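PDB 4NG3: 5-carboxyvanillate decarboxylase from Sphingomonas paucimobilis, which probably acts as a manganese-dependent carboxy-lyase of the amidohydrolase family, taking a carboxylate off 5-carboxyvanillate as carbon dioxide. Local coordinates for residues E8-F13 and S75-G80; V142-T147 and Y172-A177; I223-M228 and R265-T270. All coordinates share one frame; numbering follows the deposited sequence.

Contact 1: E8-F13 and S75-G80; sequences EEAVTF and SLTAPG. With MN (manganese (II) ion), chain I; 1DF (4-hydroxy-3-methoxy-5-nitrobenzoic acid), chain J.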
loop_
_atom_site.group_PDB
_atom_site.type_symbol
_atom_site.label_atom_id
_atom_site.label_comp_id
_atom_site.label_asym_id
_atom_site.label_seq_id
_atom_site.Cartn_x
_atom_site.Cartn_y
_atom_site.Cartn_z
ATOM N N GLU A 8 -17.318 -1.602 -11.750
ATOM C CA GLU A 8 -17.366 -0.902 -10.462
ATOM C C GLU A 8 -18.178 0.383 -10.571
ATOM O O GLU A 8 -17.686 1.475 -10.305
ATOM C CB GLU A 8 -15.958 -0.609 -9.907
ATOM C CG GLU A 8 -15.959 -0.225 -8.412
ATOM C CD GLU A 8 -14.587 0.203 -7.900
ATOM O OE1 GLU A 8 -13.623 -0.590 -8.007
ATOM O OE2 GLU A 8 -14.470 1.341 -7.399
ATOM N N GLU A 9 -19.437 0.240 -10.952
ATOM C CA GLU A 9 -20.223 1.405 -11.310
ATOM C C GLU A 9 -21.221 1.727 -10.216
ATOM O O GLU A 9 -22.143 0.956 -9.940
ATOM C CB GLU A 9 -20.885 1.174 -12.661
ATOM C CG GLU A 9 -19.919 0.558 -13.687
ATOM C CD GLU A 9 -18.571 1.284 -13.713
ATOM O OE1 GLU A 9 -17.508 0.613 -13.687
ATOM O OE2 GLU A 9 -18.583 2.534 -13.750
ATOM N N ALA A 10 -21.013 2.871 -9.582
ATOM C CA ALA A 10 -21.753 3.220 -8.383
ATOM C C ALA A 10 -23.151 3.741 -8.697
ATOM O O ALA A 10 -23.364 4.416 -9.698
ATOM C CB ALA A 10 -20.964 4.253 -7.563
ATOM N N VAL A 11 -24.093 3.416 -7.820
ATOM C CA VAL A 11 -25.459 3.880 -7.921
ATOM C C VAL A 11 -25.960 4.098 -6.493
ATOM O O VAL A 11 -25.347 3.623 -5.527
ATOM C CB VAL A 11 -26.350 2.822 -8.630
ATOM C CG1 VAL A 11 -26.576 1.627 -7.718
ATOM C CG2 VAL A 11 -27.684 3.420 -9.069
ATOM N N THR A 12 -27.048 4.842 -6.343
ATOM C CA THR A 12 -27.712 4.914 -5.054
ATOM C C THR A 12 -29.212 5.001 -5.261
ATOM O O THR A 12 -29.676 5.204 -6.381
ATOM C CB THR A 12 -27.240 6.120 -4.226
ATOM O OG1 THR A 12 -27.763 6.010 -2.891
ATOM C CG2 THR A 12 -27.731 7.413 -4.862
ATOM N N PHE A 13 -29.961 4.847 -4.177
ATOM C CA PHE A 13 -31.417 4.877 -4.215
ATOM C C PHE A 13 -31.923 5.830 -3.145
ATOM O O PHE A 13 -31.274 6.014 -2.113
ATOM C CB PHE A 13 -31.972 3.472 -3.983
ATOM C CG PHE A 13 -31.334 2.428 -4.858
ATOM C CD1 PHE A 13 -31.688 2.321 -6.195
ATOM C CD2 PHE A 13 -30.363 1.578 -4.356
ATOM C CE1 PHE A 13 -31.083 1.380 -7.014
ATOM C CE2 PHE A 13 -29.764 0.633 -5.167
ATOM C CZ PHE A 13 -30.132 0.535 -6.500
ATOM N N SER A 75 -23.385 -1.200 -8.304
ATOM C CA SER A 75 -23.245 -1.477 -6.872
ATOM C C SER A 75 -23.639 -0.254 -6.044
ATOM O O SER A 75 -23.278 0.873 -6.392
ATOM C CB SER A 75 -21.802 -1.852 -6.549
ATOM O OG SER A 75 -20.902 -0.922 -7.135
ATOM N N LEU A 76 -24.352 -0.475 -4.941
ATOM C CA LEU A 76 -24.668 0.610 -4.024
ATOM C C LEU A 76 -23.356 1.241 -3.581
ATOM O O LEU A 76 -22.424 0.545 -3.150
ATOM C CB LEU A 76 -25.478 0.118 -2.817
ATOM C CG LEU A 76 -25.805 1.208 -1.775
ATOM C CD1 LEU A 76 -26.716 2.306 -2.365
ATOM C CD2 LEU A 76 -26.438 0.578 -0.535
ATOM N N THR A 77 -23.277 2.559 -3.734
ATOM C CA THR A 77 -22.024 3.279 -3.550
ATOM C C THR A 77 -21.574 3.227 -2.099
ATOM O O THR A 77 -22.400 3.091 -1.187
ATOM C CB THR A 77 -22.168 4.747 -3.983
ATOM O OG1 THR A 77 -20.883 5.375 -4.009
ATOM C CG2 THR A 77 -23.102 5.512 -3.039
ATOM N N ALA A 78 -20.267 3.328 -1.887
ATOM C CA ALA A 78 -19.744 3.388 -0.528
ATOM C C ALA A 78 -20.350 4.603 0.166
ATOM O O ALA A 78 -20.581 5.634 -0.475
ATOM C CB ALA A 78 -18.220 3.471 -0.543
ATOM N N PRO A 79 -20.612 4.498 1.478
ATOM C CA PRO A 79 -20.299 3.391 2.390
ATOM C C PRO A 79 -21.427 2.362 2.512
ATOM O O PRO A 79 -21.526 1.656 3.531
ATOM C CB PRO A 79 -20.124 4.105 3.726
ATOM C CG PRO A 79 -21.141 5.221 3.648
ATOM C CD PRO A 79 -21.207 5.642 2.194
ATOM N N GLY A 80 -22.275 2.271 1.496
ATOM C CA GLY A 80 -23.344 1.281 1.518
ATOM C C GLY A 80 -24.303 1.461 2.677
ATOM O O GLY A 80 -24.730 2.581 2.981
HETATM MN MN MN I . -15.583 3.059 -6.557
HETATM C C1 1DF J . -14.762 8.311 -4.656
HETATM C CO1 1DF J . -14.007 7.396 -5.393
HETATM C CO2 1DF J . -15.906 7.900 -3.987
HETATM C CM1 1DF J . -14.419 6.062 -5.458
HETATM C CM2 1DF J . -16.302 6.580 -4.057
HETATM O OM 1DF J . -17.428 6.113 -3.425
HETATM C CZ 1DF J . -15.570 5.671 -4.791
HETATM C CC 1DF J . -14.388 9.745 -4.535
HETATM C CV 1DF J . -17.972 6.756 -2.325
HETATM O O1 1DF J . -13.635 10.285 -5.381
HETATM O O2 1DF J . -14.849 10.416 -3.570
HETATM O O3 1DF J . -16.233 4.532 -5.154
HETATM N N 1DF J . -13.529 5.034 -5.930
HETATM O O11 1DF J . -13.942 3.797 -6.080
HETATM O O22 1DF J . -12.307 5.332 -6.221
HETATM O O HOH W 1 -17.590 2.623 -7.441
HETATM O O HOH W 2 -20.119 -2.545 -9.351
#
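E9, V11, S75 and T77 knit two parallel strands through backbone bonds alone: S75 N to E9 O (3.0 Å), V11 N to S75 O (3.0 Å) and T77 N to V11 O (2.9 Å). This is the tight part of the contact. A10 and S75 send their side chains to the same side of the sheet, and A10 CB rests 3.7 Å from T77 OG1, a hydroxyl hydrogen-bonded to Y300. Past V11 the packing is looser, with L76 CD1 4.2 Å from F13 CD2 and also against T12 and the V11 carbonyl. From A78 onward the chain leaves strand 5-11, although A78 still borders the methoxy group of the bound nitrovanillate. At the other end two bound waters enter: S75 OG donates to water 2 (2.9 Å), and water 1, itself on the metal, donates to E8 O. E8 is extended, CG anti to N (chi1 -165°), which carries OE2 to manganese at 2.2 Å. E9 receives backbone N-H groups of I296, D297 and Y298 and so probably positions metal ligand D297 from the second shell. A metal ligand on the first strand, facing the C-terminal mouth of the barrel, is typical of amidohydrolase TIM barrels.

Contact 2: V142-T147 and Y172-A177; sequences VINSHT and YIHPRA. With MN (manganese (II) ion), chain I; 1DF (4-hydroxy-3-methoxy-5-nitrobenzoic acid), chain J.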
loop_
_atom_site.group_PDB
_atom_site.type_symbol
_atom_site.label_atom_id
_atom_site.label_comp_id
_atom_site.label_asym_id
_atom_site.label_seq_id
_atom_site.Cartn_x
_atom_site.Cartn_y
_atom_site.Cartn_z
ATOM N N VAL A 142 -21.516 -6.897 -3.127
ATOM C CA VAL A 142 -20.568 -5.827 -2.830
ATOM C C VAL A 142 -20.624 -5.442 -1.345
ATOM O O VAL A 142 -21.697 -5.398 -0.739
ATOM C CB VAL A 142 -20.820 -4.570 -3.722
ATOM C CG1 VAL A 142 -22.237 -4.010 -3.507
ATOM C CG2 VAL A 142 -19.753 -3.497 -3.471
ATOM N N ILE A 143 -19.460 -5.178 -0.760
ATOM C CA ILE A 143 -19.371 -4.656 0.598
ATOM C C ILE A 143 -18.216 -3.651 0.609
ATOM O O ILE A 143 -17.293 -3.773 -0.185
ATOM C CB ILE A 143 -19.175 -5.790 1.655
ATOM C CG1 ILE A 143 -19.597 -5.319 3.049
ATOM C CG2 ILE A 143 -17.749 -6.324 1.646
ATOM C CD1 ILE A 143 -21.081 -5.006 3.153
ATOM N N ASN A 144 -18.289 -2.632 1.465
ATOM C CA ASN A 144 -17.260 -1.596 1.462
ATOM C C ASN A 144 -16.260 -1.731 2.594
ATOM O O ASN A 144 -16.478 -1.191 3.670
ATOM C CB ASN A 144 -17.912 -0.216 1.491
ATOM C CG ASN A 144 -18.946 -0.067 0.408
ATOM O OD1 ASN A 144 -18.610 0.022 -0.772
ATOM N ND2 ASN A 144 -20.209 -0.078 0.793
ATOM N N SER A 145 -15.165 -2.448 2.333
ATOM C CA SER A 145 -14.160 -2.757 3.351
ATOM C C SER A 145 -14.768 -3.028 4.730
ATOM O O SER A 145 -15.745 -3.776 4.849
ATOM C CB SER A 145 -13.094 -1.660 3.437
ATOM O OG SER A 145 -11.919 -2.184 4.040
ATOM N N HIS A 146 -14.228 -2.381 5.754
ATOM C CA HIS A 146 -14.561 -2.708 7.147
ATOM C C HIS A 146 -16.012 -2.463 7.554
ATOM O O HIS A 146 -16.714 -1.632 6.969
ATOM C CB HIS A 146 -13.639 -1.942 8.103
ATOM C CG HIS A 146 -14.112 -0.559 8.429
ATOM N ND1 HIS A 146 -14.979 -0.293 9.466
ATOM C CD2 HIS A 146 -13.826 0.636 7.863
ATOM C CE1 HIS A 146 -15.208 1.008 9.523
ATOM N NE2 HIS A 146 -14.521 1.594 8.559
ATOM N N THR A 147 -16.449 -3.194 8.576
ATOM C CA THR A 147 -17.688 -2.876 9.274
ATOM C C THR A 147 -17.425 -2.776 10.767
ATOM O O THR A 147 -16.751 -3.636 11.337
ATOM C CB THR A 147 -18.777 -3.932 9.036
ATOM O OG1 THR A 147 -19.049 -4.031 7.632
ATOM C CG2 THR A 147 -20.059 -3.543 9.782
ATOM N N TYR A 172 -17.344 -8.337 -4.241
ATOM C CA TYR A 172 -16.500 -7.187 -4.547
ATOM C C TYR A 172 -16.309 -6.461 -3.231
ATOM O O TYR A 172 -17.283 -5.963 -2.658
ATOM C CB TYR A 172 -17.232 -6.277 -5.552
ATOM C CG TYR A 172 -16.340 -5.373 -6.382
ATOM C CD1 TYR A 172 -15.412 -4.519 -5.779
ATOM C CD2 TYR A 172 -16.419 -5.380 -7.767
ATOM C CE1 TYR A 172 -14.589 -3.697 -6.543
ATOM C CE2 TYR A 172 -15.613 -4.560 -8.537
ATOM C CZ TYR A 172 -14.702 -3.725 -7.926
ATOM O OH TYR A 172 -13.895 -2.914 -8.698
ATOM N N ILE A 173 -15.078 -6.432 -2.721
ATOM C CA ILE A 173 -14.786 -5.629 -1.544
ATOM C C ILE A 173 -14.307 -4.262 -2.015
ATOM O O ILE A 173 -13.159 -4.101 -2.434
ATOM C CB ILE A 173 -13.750 -6.276 -0.598
ATOM C CG1 ILE A 173 -14.275 -7.630 -0.102
ATOM C CG2 ILE A 173 -13.481 -5.348 0.587
ATOM C CD1 ILE A 173 -13.403 -8.304 0.946
ATOM N N HIS A 174 -15.223 -3.296 -1.973
ATOM C CA HIS A 174 -14.971 -1.930 -2.421
ATOM C C HIS A 174 -14.385 -1.120 -1.258
ATOM O O HIS A 174 -14.560 -1.484 -0.086
ATOM C CB HIS A 174 -16.295 -1.330 -2.915
ATOM C CG HIS A 174 -16.175 0.052 -3.478
ATOM N ND1 HIS A 174 -16.177 1.179 -2.687
ATOM C CD2 HIS A 174 -16.057 0.488 -4.756
ATOM C CE1 HIS A 174 -16.050 2.250 -3.451
ATOM N NE2 HIS A 174 -15.983 1.859 -4.711
ATOM N N PRO A 175 -13.665 -0.026 -1.560
ATOM C CA PRO A 175 -13.136 0.744 -0.431
ATOM C C PRO A 175 -14.185 1.532 0.347
ATOM O O PRO A 175 -15.295 1.765 -0.129
ATOM C CB PRO A 175 -12.221 1.762 -1.111
ATOM C CG PRO A 175 -11.818 1.126 -2.386
ATOM C CD PRO A 175 -13.048 0.385 -2.839
ATOM N N ARG A 176 -13.792 1.938 1.544
ATOM C CA ARG A 176 -14.406 3.055 2.257
ATOM C C ARG A 176 -13.229 3.719 2.976
ATOM O O ARG A 176 -12.089 3.243 2.860
ATOM C CB ARG A 176 -15.484 2.589 3.240
ATOM C CG ARG A 176 -14.985 1.692 4.356
ATOM C CD ARG A 176 -16.107 1.288 5.318
ATOM N NE ARG A 176 -16.617 2.406 6.106
ATOM C CZ ARG A 176 -17.434 2.272 7.146
ATOM N NH1 ARG A 176 -17.841 1.064 7.522
ATOM N NH2 ARG A 176 -17.844 3.345 7.811
ATOM N N ALA A 177 -13.478 4.811 3.692
ATOM C CA ALA A 177 -12.396 5.495 4.388
ATOM C C ALA A 177 -11.758 4.558 5.414
ATOM O O ALA A 177 -12.423 3.664 5.953
ATOM C CB ALA A 177 -12.901 6.803 5.070
HETATM MN MN MN I . -15.583 3.059 -6.557
HETATM C C1 1DF J . -14.762 8.311 -4.656
HETATM C CO1 1DF J . -14.007 7.396 -5.393
HETATM C CO2 1DF J . -15.906 7.900 -3.987
HETATM C CM1 1DF J . -14.419 6.062 -5.458
HETATM C CM2 1DF J . -16.302 6.580 -4.057
HETATM O OM 1DF J . -17.428 6.113 -3.425
HETATM C CZ 1DF J . -15.570 5.671 -4.791
HETATM C CC 1DF J . -14.388 9.745 -4.535
HETATM C CV 1DF J . -17.972 6.756 -2.325
HETATM O O1 1DF J . -13.635 10.285 -5.381
HETATM O O2 1DF J . -14.849 10.416 -3.570
HETATM O O3 1DF J . -16.233 4.532 -5.154
HETATM N N 1DF J . -13.529 5.034 -5.930
HETATM O O11 1DF J . -13.942 3.797 -6.080
HETATM O O22 1DF J . -12.307 5.332 -6.221
HETATM O O HOH W 3 -14.301 4.472 7.988
HETATM O O HOH W 1 -17.590 2.623 -7.441
#
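Parallel strand pairing, prolonged by a side-chain stack, joins V142-T147 to Y172-A177 across a beta-alpha-beta unit whose connecting helix is 158-167. I143 is bonded through both its N-H and its C=O, I143 N to Y172 O (3.0 Å) and H174 N to I143 O (2.8 Å). V142, N144, Y172 and H174 share one face of the sheet, I143 and I173 the other. Beyond the strands, the guanidinium of R176 lies flat on the H146 ring, centres 3.8 Å apart and planes 11° from parallel, with H146 NE2 over its middle. A bend at chi3 (-68°) lays the group there, and NH1 then donates to H146 O (3.0 Å) from above the carbonyl plane, while NE forms a salt bridge with D32. H146 ND1 is held by D149 N. Replacing R176 with a leucine would probably leave D32 without its charge partner, strip H146 O of this donor and uncover one face of the H146 ring. H174 ND1 donates a hydrogen bond to P175 O on an in-plane lone pair (2.8 Å), which fixes the ring while NE2 binds manganese at 2.2 Å. Metal-binding histidines at the C-terminal ends of parallel strands mark the TIM-barrel active sites of amidohydrolases.

Contact 3: I223-M228 and R265-T270; sequences IVLGHM and RNFAIT. With 1DF (4-hydroxy-3-methoxy-5-nitrobenzoic acid), chain J.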
loop_
_atom_site.group_PDB
_atom_site.type_symbol
_atom_site.label_atom_id
_atom_site.label_comp_id
_atom_site.label_asym_id
_atom_site.label_seq_id
_atom_site.Cartn_x
_atom_site.Cartn_y
_atom_site.Cartn_z
ATOM N N ILE A 223 -13.229 -13.236 -4.217
ATOM C CA ILE A 223 -13.206 -11.833 -3.827
ATOM C C ILE A 223 -12.730 -11.020 -5.019
ATOM O O ILE A 223 -11.865 -11.459 -5.781
ATOM C CB ILE A 223 -12.253 -11.588 -2.631
ATOM C CG1 ILE A 223 -12.572 -12.536 -1.474
ATOM C CG2 ILE A 223 -12.323 -10.130 -2.150
ATOM C CD1 ILE A 223 -13.974 -12.365 -0.902
ATOM N N VAL A 224 -13.315 -9.842 -5.194
ATOM C CA VAL A 224 -12.887 -8.940 -6.253
ATOM C C VAL A 224 -12.462 -7.629 -5.619
ATOM O O VAL A 224 -13.174 -7.097 -4.759
ATOM C CB VAL A 224 -14.031 -8.677 -7.277
ATOM C CG1 VAL A 224 -13.614 -7.581 -8.267
ATOM C CG2 VAL A 224 -14.394 -9.948 -8.003
ATOM N N LEU A 225 -11.300 -7.125 -6.032
ATOM C CA LEU A 225 -10.771 -5.855 -5.554
ATOM C C LEU A 225 -10.574 -4.905 -6.728
ATOM O O LEU A 225 -10.006 -5.292 -7.753
ATOM C CB LEU A 225 -9.419 -6.055 -4.866
ATOM C CG LEU A 225 -9.343 -6.909 -3.603
ATOM C CD1 LEU A 225 -7.886 -6.956 -3.110
ATOM C CD2 LEU A 225 -10.239 -6.306 -2.559
ATOM N N GLY A 226 -11.015 -3.660 -6.580
ATOM C CA GLY A 226 -10.804 -2.676 -7.621
ATOM C C GLY A 226 -9.446 -1.996 -7.505
ATOM O O GLY A 226 -8.592 -2.429 -6.735
ATOM N N HIS A 227 -9.252 -0.933 -8.286
ATOM C CA HIS A 227 -8.036 -0.114 -8.206
ATOM C C HIS A 227 -6.775 -0.952 -8.379
ATOM O O HIS A 227 -5.801 -0.822 -7.628
ATOM C CB HIS A 227 -8.070 0.704 -6.919
ATOM C CG HIS A 227 -9.429 1.265 -6.652
ATOM N ND1 HIS A 227 -10.237 0.814 -5.630
ATOM C CD2 HIS A 227 -10.169 2.159 -7.351
ATOM C CE1 HIS A 227 -11.399 1.444 -5.684
ATOM N NE2 HIS A 227 -11.382 2.268 -6.717
ATOM N N MET A 228 -6.816 -1.789 -9.417
ATOM C CA MET A 228 -5.731 -2.691 -9.786
ATOM C C MET A 228 -5.317 -3.560 -8.600
ATOM O O MET A 228 -4.136 -3.783 -8.356
ATOM C CB MET A 228 -4.527 -1.916 -10.376
ATOM C CG MET A 228 -3.710 -2.722 -11.415
ATOM S SD MET A 228 -4.665 -3.193 -12.877
ATOM C CE MET A 228 -4.574 -1.697 -13.865
ATOM N N ARG A 265 -5.804 -17.720 -6.571
ATOM C CA ARG A 265 -6.899 -18.705 -6.569
ATOM C C ARG A 265 -8.236 -18.057 -6.238
ATOM O O ARG A 265 -9.268 -18.369 -6.855
ATOM C CB ARG A 265 -6.636 -19.847 -5.575
ATOM C CG ARG A 265 -7.667 -20.972 -5.645
ATOM C CD ARG A 265 -7.443 -22.038 -4.554
ATOM N NE ARG A 265 -7.839 -21.510 -3.251
ATOM C CZ ARG A 265 -7.831 -22.196 -2.113
ATOM N NH1 ARG A 265 -7.435 -23.465 -2.087
ATOM N NH2 ARG A 265 -8.236 -21.605 -0.995
ATOM N N ASN A 266 -8.213 -17.146 -5.273
ATOM C CA ASN A 266 -9.443 -16.655 -4.664
ATOM C C ASN A 266 -9.809 -15.216 -4.985
ATOM O O ASN A 266 -10.883 -14.784 -4.610
ATOM C CB ASN A 266 -9.399 -16.806 -3.135
ATOM C CG ASN A 266 -9.468 -18.255 -2.687
ATOM O OD1 ASN A 266 -8.455 -18.862 -2.358
ATOM N ND2 ASN A 266 -10.671 -18.809 -2.670
ATOM N N PHE A 267 -8.916 -14.475 -5.637
ATOM C CA PHE A 267 -9.179 -13.080 -5.950
ATOM C C PHE A 267 -9.135 -12.822 -7.458
ATOM O O PHE A 267 -8.438 -13.518 -8.207
ATOM C CB PHE A 267 -8.140 -12.153 -5.286
ATOM C CG PHE A 267 -8.276 -12.026 -3.791
ATOM C CD1 PHE A 267 -7.903 -13.063 -2.951
ATOM C CD2 PHE A 267 -8.735 -10.838 -3.222
ATOM C CE1 PHE A 267 -8.004 -12.936 -1.563
ATOM C CE2 PHE A 267 -8.835 -10.698 -1.830
ATOM C CZ PHE A 267 -8.474 -11.758 -1.004
ATOM N N ALA A 268 -9.899 -11.829 -7.900
ATOM C CA ALA A 268 -9.713 -11.227 -9.225
ATOM C C ALA A 268 -9.642 -9.731 -8.989
ATOM O O ALA A 268 -10.020 -9.253 -7.911
ATOM C CB ALA A 268 -10.871 -11.564 -10.169
ATOM N N ILE A 269 -9.126 -8.978 -9.957
ATOM C CA ILE A 269 -9.012 -7.530 -9.762
ATOM C C ILE A 269 -9.691 -6.756 -10.887
ATOM O O ILE A 269 -9.950 -7.303 -11.953
ATOM C CB ILE A 269 -7.542 -7.052 -9.648
ATOM C CG1 ILE A 269 -6.848 -7.094 -11.018
ATOM C CG2 ILE A 269 -6.781 -7.890 -8.616
ATOM C CD1 ILE A 269 -5.498 -6.400 -11.010
ATOM N N THR A 270 -10.008 -5.493 -10.629
ATOM C CA THR A 270 -10.468 -4.606 -11.692
ATOM C C THR A 270 -9.527 -3.405 -11.837
ATOM O O THR A 270 -8.700 -3.141 -10.966
ATOM C CB THR A 270 -11.907 -4.096 -11.474
ATOM O OG1 THR A 270 -11.900 -2.926 -10.635
ATOM C CG2 THR A 270 -12.779 -5.188 -10.864
HETATM C C1 1DF J . -14.762 8.311 -4.656
HETATM C CO1 1DF J . -14.007 7.396 -5.393
HETATM C CO2 1DF J . -15.906 7.900 -3.987
HETATM C CM1 1DF J . -14.419 6.062 -5.458
HETATM C CM2 1DF J . -16.302 6.580 -4.057
HETATM O OM 1DF J . -17.428 6.113 -3.425
HETATM C CZ 1DF J . -15.570 5.671 -4.791
HETATM C CC 1DF J . -14.388 9.745 -4.535
HETATM C CV 1DF J . -17.972 6.756 -2.325
HETATM O O1 1DF J . -13.635 10.285 -5.381
HETATM O O2 1DF J . -14.849 10.416 -3.570
HETATM O O3 1DF J . -16.233 4.532 -5.154
HETATM N N 1DF J . -13.529 5.034 -5.930
HETATM O O11 1DF J . -13.942 3.797 -6.080
HETATM O O22 1DF J . -12.307 5.332 -6.221
#
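I223 lies over the ring of F267 where two neighbouring parallel strands of the TIM barrel, 223-225 and 267-270, run side by side. The CH-pi contact puts I223 CB 3.9 Å from the ring centroid, toward the rim, while I223 CG2 reaches F267 CE2 at 3.5 Å. F267 keeps CG beside its backbone N (chi1 -72°), a torsion that lays the ring alongside I223, and L225 CD1 adds an oblique contact with F267 CD2. Helix 197-211 covers this face, F267 and L225 both touching A206. On the face of V224 and A268, V224 CG1, anti to N (chi1 172°), meets T270 CG2 at 3.6 Å, the two side chains crossing at about a right angle. T270 turns its hydroxyl to Y172 and S272. M228 N donates to T270 O (2.8 Å), and the chain of M228, bent at chi2 and chi3, brings SD within 3.8 Å of I269 CD1; F234 of the second subunit packs on M228. H227 points away from the strand pair into the active site. With ND1 held by E230, H227 NE2 bonds to D297, weakly to nitro oxygen O22 of the ligand, and to nitro oxygen O11, which sits in the ring plane at 3.0 Å.

How the contacts relate
All three contacts are pairings within the same parallel barrel, and their strand ends converge on one metal site. Strand 111-115 separates contact 1 from contact 2, whose centres are 11 Å apart, whereas contacts 2 and 3 are direct neighbours: I173 N and V224 O stand 2.9 Å apart, a probable hydrogen bond, and a second probable one links Y172 OH to T270 OG1 at 2.8 Å. Manganese draws E8 from contact 1 and H174 from contact 2, with E8 OE2 3.1 Å from H174 NE2; D297, water 1 and two ligand oxygens complete its shell. Contact 3 supplies no metal ligand, but H227 donates to the metal-bound nitro oxygen. R46 and, from the second subunit, R238 also hold the ligand.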